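Local atomic coordinates of galactose-1-phosphate uridylyltransferase (Pyrobaculum aerophilum str. IM2, PDB entry 6K5Z), a protein that probably transfers uridylyl groups between UDP-glucose and galactose 1-phosphate, as a zinc-binding member of the type 1 galactose-1-phosphate uridylyltransferase family. Residues B[125-130]-B[140-145]; B[175-180]-B[189-194]. One frame throughout, in Å; residues are numbered along the deposited sequence.

Contact 1 (B[125-130]-B[140-145]). With PO4 (phosphate ion), chain J.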
# COMPACT_ATOMS: atom_id res chain seq x y z
N PHE B 125 3.50 0.20 -15.57
CA PHE B 125 3.63 -0.84 -14.58
C PHE B 125 3.08 -2.16 -15.04
O PHE B 125 2.37 -2.24 -16.07
CB PHE B 125 2.97 -0.42 -13.31
CG PHE B 125 1.49 -0.23 -13.43
CD1 PHE B 125 0.97 1.00 -13.82
CD2 PHE B 125 0.63 -1.24 -13.10
CE1 PHE B 125 -0.40 1.21 -13.88
CE2 PHE B 125 -0.74 -1.07 -13.18
CZ PHE B 125 -1.26 0.15 -13.57
N ARG B 126 3.41 -3.17 -14.26
CA ARG B 126 2.99 -4.54 -14.51
C ARG B 126 2.68 -5.24 -13.19
O ARG B 126 3.49 -5.23 -12.31
CB ARG B 126 4.10 -5.29 -15.25
CG ARG B 126 3.81 -6.74 -15.58
CD ARG B 126 4.97 -7.40 -16.33
NE ARG B 126 4.43 -8.27 -17.37
CZ ARG B 126 3.99 -9.51 -17.20
NH1 ARG B 126 4.10 -10.13 -16.02
NH2 ARG B 126 3.49 -10.17 -18.22
N ASN B 127 1.48 -5.82 -13.11
CA ASN B 127 1.07 -6.77 -12.08
C ASN B 127 1.13 -8.22 -12.58
O ASN B 127 0.68 -8.53 -13.69
CB ASN B 127 -0.40 -6.48 -11.71
CG ASN B 127 -0.59 -5.09 -11.12
OD1 ASN B 127 0.23 -4.64 -10.34
ND2 ASN B 127 -1.63 -4.40 -11.54
N LYS B 128 1.62 -9.12 -11.74
CA LYS B 128 1.78 -10.50 -12.11
C LYS B 128 1.41 -11.43 -10.97
O LYS B 128 1.87 -11.26 -9.81
CB LYS B 128 3.22 -10.72 -12.56
CG LYS B 128 3.42 -12.01 -13.34
CD LYS B 128 3.68 -13.19 -12.41
CE LYS B 128 4.13 -14.43 -13.15
NZ LYS B 128 4.67 -15.44 -12.19
N GLY B 129 0.60 -12.45 -11.30
CA GLY B 129 0.19 -13.49 -10.34
C GLY B 129 -1.29 -13.45 -10.00
O GLY B 129 -1.83 -12.39 -9.63
N LYS B 130 -1.96 -14.59 -10.15
CA LYS B 130 -3.34 -14.76 -9.69
C LYS B 130 -3.50 -14.30 -8.24
O LYS B 130 -4.47 -13.65 -7.89
CB LYS B 130 -3.73 -16.24 -9.76
CG LYS B 130 -4.22 -16.75 -11.10
CD LYS B 130 -4.55 -18.24 -11.00
CE LYS B 130 -5.40 -18.74 -12.18
NZ LYS B 130 -4.61 -18.91 -13.44
N HIS B 140 0.58 -9.24 -19.94
CA HIS B 140 0.36 -7.89 -20.30
C HIS B 140 0.86 -6.97 -19.23
O HIS B 140 1.06 -7.39 -18.11
CB HIS B 140 -1.12 -7.68 -20.55
CG HIS B 140 -1.94 -7.83 -19.31
ND1 HIS B 140 -2.00 -9.00 -18.60
CD2 HIS B 140 -2.65 -6.92 -18.60
CE1 HIS B 140 -2.74 -8.81 -17.52
NE2 HIS B 140 -3.13 -7.55 -17.49
N SER B 141 1.06 -5.72 -19.63
CA SER B 141 1.52 -4.65 -18.78
C SER B 141 0.54 -3.48 -18.98
O SER B 141 -0.38 -3.56 -19.82
CB SER B 141 2.94 -4.26 -19.21
OG SER B 141 3.89 -5.12 -18.63
N GLN B 142 0.75 -2.40 -18.21
CA GLN B 142 -0.15 -1.23 -18.27
C GLN B 142 0.61 0.07 -18.31
O GLN B 142 1.72 0.20 -17.79
CB GLN B 142 -1.11 -1.19 -17.09
CG GLN B 142 -2.12 -2.35 -17.07
CD GLN B 142 -3.21 -2.15 -16.01
OE1 GLN B 142 -3.95 -1.17 -16.03
NE2 GLN B 142 -3.28 -3.06 -15.07
N ILE B 143 -0.02 1.02 -19.00
CA ILE B 143 0.43 2.39 -19.10
C ILE B 143 -0.75 3.20 -18.64
O ILE B 143 -1.86 2.98 -19.11
CB ILE B 143 0.76 2.74 -20.58
CG1 ILE B 143 2.05 2.02 -20.99
CG2 ILE B 143 0.93 4.26 -20.79
CD1 ILE B 143 2.24 1.92 -22.50
N TYR B 144 -0.53 4.13 -17.71
CA TYR B 144 -1.46 5.26 -17.49
C TYR B 144 -0.74 6.54 -17.94
O TYR B 144 0.35 6.82 -17.48
CB TYR B 144 -1.88 5.48 -16.01
CG TYR B 144 -2.71 4.44 -15.31
CD1 TYR B 144 -3.58 3.61 -16.00
CD2 TYR B 144 -2.68 4.32 -13.90
CE1 TYR B 144 -4.36 2.68 -15.35
CE2 TYR B 144 -3.45 3.37 -13.23
CZ TYR B 144 -4.28 2.54 -13.97
OH TYR B 144 -5.08 1.60 -13.41
N ILE B 145 -1.38 7.29 -18.83
CA ILE B 145 -0.92 8.62 -19.24
C ILE B 145 -1.77 9.62 -18.44
O ILE B 145 -3.00 9.69 -18.63
CB ILE B 145 -1.08 8.78 -20.77
CG1 ILE B 145 -0.05 7.92 -21.48
CG2 ILE B 145 -0.96 10.23 -21.23
CD1 ILE B 145 -0.47 7.56 -22.89
P PO4 J . -5.71 -7.74 -14.43
O1 PO4 J . -5.93 -9.24 -14.30
O2 PO4 J . -7.08 -7.08 -14.62
O3 PO4 J . -4.85 -7.46 -15.63
O4 PO4 J . -4.93 -7.18 -13.24
O HOH W 1 0.02 -9.29 -16.11
O HOH W 2 -0.11 -5.58 -15.82
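F125 and Q142 face each other as an antiparallel, hydrogen-bonded pair in a beta hairpin, and two backbone bonds close the pair: F125 N to Q142 O at 2.8 Å and Q142 N to F125 O at 2.7 Å. Where the strands part beyond this pair, water takes over; one molecule bridges N127 O and H140 O, and a second links N127 N to the same H140 O.

The apolar part centres on the F125 ring. With CG between the backbone N and the carbonyl carbon (chi1 64°), the ring swings across to the opposite strand. Q142 CB makes a CH-pi contact over one face, 4.0 Å from the ring centroid. The ring's edge points into the face of Y144 in a T-shaped stack, F125 CE1 lying 3.8 Å from Y144 CE2 with the planes at 73°. Y144 binds UDP in another structure of this protein, so the stack brings F125 against a UDP-binding side chain.

Polar side chains carry the other end. R126 extends alongside S141, its CB 3.4 Å from S141 OG, and both reach E82, the arginine by a salt bridge and the serine by a hydrogen bond. A methionine in place of R126 would probably leave the E82 carboxylate without its ionic mate, S141 OG alone still bonding it from this pair. H140, the predicted uridylylated nucleophile, offers NE2 to phosphate O3 at 2.5 Å, in the plane of its ring, while ND1 bonds to H138 O; the phosphate probably comes from the crystallisation liquor.

In the sheet, strand 76-81 flanks 140-146 and strand 247-252 flanks 121-128, while N127 OD1 accepts a bond from G284 N of the second subunit.

Contact 2 (B[175-180]-B[189-194])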
# COMPACT_ATOMS: atom_id res chain seq x y z
N ILE B 175 24.18 6.35 -5.45
CA ILE B 175 23.72 5.08 -4.89
C ILE B 175 24.05 3.88 -5.78
O ILE B 175 24.50 2.85 -5.31
CB ILE B 175 22.20 5.09 -4.64
CG1 ILE B 175 21.83 6.14 -3.60
CG2 ILE B 175 21.73 3.71 -4.19
CD1 ILE B 175 20.35 6.18 -3.28
N VAL B 176 23.82 4.04 -7.08
CA VAL B 176 24.06 2.95 -8.03
C VAL B 176 25.52 2.54 -8.16
O VAL B 176 25.84 1.35 -8.15
CB VAL B 176 23.53 3.31 -9.43
CG1 VAL B 176 24.02 2.31 -10.46
CG2 VAL B 176 22.01 3.39 -9.42
N GLU B 177 26.41 3.52 -8.25
CA GLU B 177 27.84 3.25 -8.39
C GLU B 177 28.44 2.58 -7.17
O GLU B 177 29.27 1.68 -7.28
CB GLU B 177 28.61 4.53 -8.74
CG GLU B 177 30.07 4.27 -9.09
CD GLU B 177 30.24 3.17 -10.12
OE1 GLU B 177 29.30 2.94 -10.91
OE2 GLU B 177 31.31 2.53 -10.13
N LYS B 178 28.01 3.03 -5.99
CA LYS B 178 28.52 2.49 -4.74
C LYS B 178 28.07 1.07 -4.47
O LYS B 178 28.83 0.24 -3.98
CB LYS B 178 28.12 3.40 -3.57
CG LYS B 178 28.99 3.24 -2.34
CD LYS B 178 28.62 4.25 -1.27
CE LYS B 178 29.71 4.35 -0.21
NZ LYS B 178 30.02 3.03 0.40
N GLU B 179 26.81 0.78 -4.79
CA GLU B 179 26.24 -0.54 -4.54
C GLU B 179 26.85 -1.67 -5.35
O GLU B 179 26.92 -1.61 -6.57
CB GLU B 179 24.74 -0.49 -4.82
CG GLU B 179 24.01 -1.80 -4.55
CD GLU B 179 23.78 -2.03 -3.07
OE1 GLU B 179 24.35 -2.99 -2.52
OE2 GLU B 179 23.04 -1.24 -2.46
N GLU B 180 27.31 -2.71 -4.65
CA GLU B 180 27.85 -3.89 -5.31
C GLU B 180 27.60 -5.19 -4.53
O GLU B 180 27.42 -6.25 -5.12
CB GLU B 180 29.33 -3.71 -5.62
CG GLU B 180 29.80 -4.56 -6.79
CD GLU B 180 30.85 -3.86 -7.63
OE1 GLU B 180 31.82 -3.33 -7.05
OE2 GLU B 180 30.70 -3.85 -8.87
N ASN B 189 24.91 -1.58 -19.56
CA ASN B 189 24.11 -0.38 -19.28
C ASN B 189 23.15 -0.35 -18.08
O ASN B 189 22.51 0.68 -17.87
CB ASN B 189 23.32 -0.02 -20.52
CG ASN B 189 24.17 0.60 -21.56
OD1 ASN B 189 24.69 1.71 -21.33
ND2 ASN B 189 24.34 -0.08 -22.72
N TRP B 190 23.03 -1.45 -17.33
CA TRP B 190 22.03 -1.56 -16.26
C TRP B 190 22.60 -2.25 -15.05
O TRP B 190 23.35 -3.21 -15.17
CB TRP B 190 20.78 -2.35 -16.72
CG TRP B 190 20.11 -1.63 -17.82
CD1 TRP B 190 20.43 -1.72 -19.13
CD2 TRP B 190 19.08 -0.65 -17.71
NE1 TRP B 190 19.65 -0.85 -19.86
CE2 TRP B 190 18.82 -0.18 -19.00
CE3 TRP B 190 18.32 -0.16 -16.64
CZ2 TRP B 190 17.82 0.75 -19.27
CZ3 TRP B 190 17.34 0.81 -16.89
CH2 TRP B 190 17.09 1.24 -18.20
N LYS B 191 22.17 -1.76 -13.90
CA LYS B 191 22.43 -2.39 -12.63
C LYS B 191 21.09 -2.71 -11.89
O LYS B 191 20.17 -1.88 -11.84
CB LYS B 191 23.36 -1.48 -11.82
CG LYS B 191 24.25 -2.27 -10.89
CD LYS B 191 25.19 -1.39 -10.07
CE LYS B 191 26.59 -1.29 -10.66
NZ LYS B 191 27.54 -0.75 -9.66
N ALA B 192 21.02 -3.94 -11.37
CA ALA B 192 19.90 -4.50 -10.66
C ALA B 192 20.37 -5.00 -9.29
O ALA B 192 21.18 -5.93 -9.20
CB ALA B 192 19.29 -5.65 -11.44
N PHE B 193 19.82 -4.41 -8.22
CA PHE B 193 20.24 -4.72 -6.83
C PHE B 193 19.06 -4.62 -5.87
O PHE B 193 18.06 -3.95 -6.16
CB PHE B 193 21.34 -3.75 -6.36
CG PHE B 193 20.92 -2.32 -6.41
CD1 PHE B 193 20.91 -1.62 -7.60
CD2 PHE B 193 20.51 -1.66 -5.27
CE1 PHE B 193 20.54 -0.29 -7.66
CE2 PHE B 193 20.12 -0.35 -5.31
CZ PHE B 193 20.13 0.34 -6.50
N VAL B 194 19.19 -5.31 -4.75
CA VAL B 194 18.27 -5.21 -3.63
C VAL B 194 18.60 -3.95 -2.88
O VAL B 194 19.67 -3.86 -2.32
CB VAL B 194 18.44 -6.37 -2.64
CG1 VAL B 194 17.59 -6.13 -1.40
CG2 VAL B 194 18.05 -7.69 -3.29
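K191 reaches from strand 190-193 to helix 171-178, where its ammonium meets carbonyl oxygens at the last turn, in the C-terminal half of this HIT-clan fold. It bonds two of them, V176 O at 3.1 Å and E179 O at 3.3 Å. Such an end gathers carbonyl oxygens at the negative pole of the helix dipole, which would favour a positive charge there. E177 and E180 stand beyond salt-bridge distance of the same ammonium and would add to the negative field.

The side chains of K191 and V176 pass in opposite directions, K191 CD 3.9 Å from V176 CG1, and a bend at chi3 (-98°) turns the end toward the carbonyls. Two residues further along the strand, F193 supplies the apolar half. E179 lays its CB over one face of the ring, with CG 3.6 Å from F193 CD2. I175 and V176 complete this side more loosely, V176 CG2 standing 4.3 Å from F193 CE1.

What positions these groups lies one shell out. The helix leads back to C173, a ligand of the second zinc ion, and strand 190-193 runs between strands 183-186 and 202-208. R182 forms a salt bridge with E179 OE2. The E179 carboxylate, folded back by a bend at chi2 (77°), lies only 20° from parallel to the F193 ring, with OE2 3.8 Å from F193 CD2.

How the contacts relate
From the N terminus, contact 1 comes first, closing the hairpin of strands 121-128 and 140-146, with residues 129-139 between the strands, in the N-terminal half of the protein. The chain then passes through helix 151-167 and into helix 171-178, whose end opens contact 2. It runs through strand 183-186 before returning as 190-193, and contact 2 closes that excursion onto the helix. The contacts follow in series; neither nests in nor crosses the other. Their centres are 24 Å apart and their nearest atoms about 14 Å, yet both reach the same nine-stranded antiparallel sheet. Contact 1 joins two strands within it, contact 2 packs a helix against it, and each also meets the second subunit.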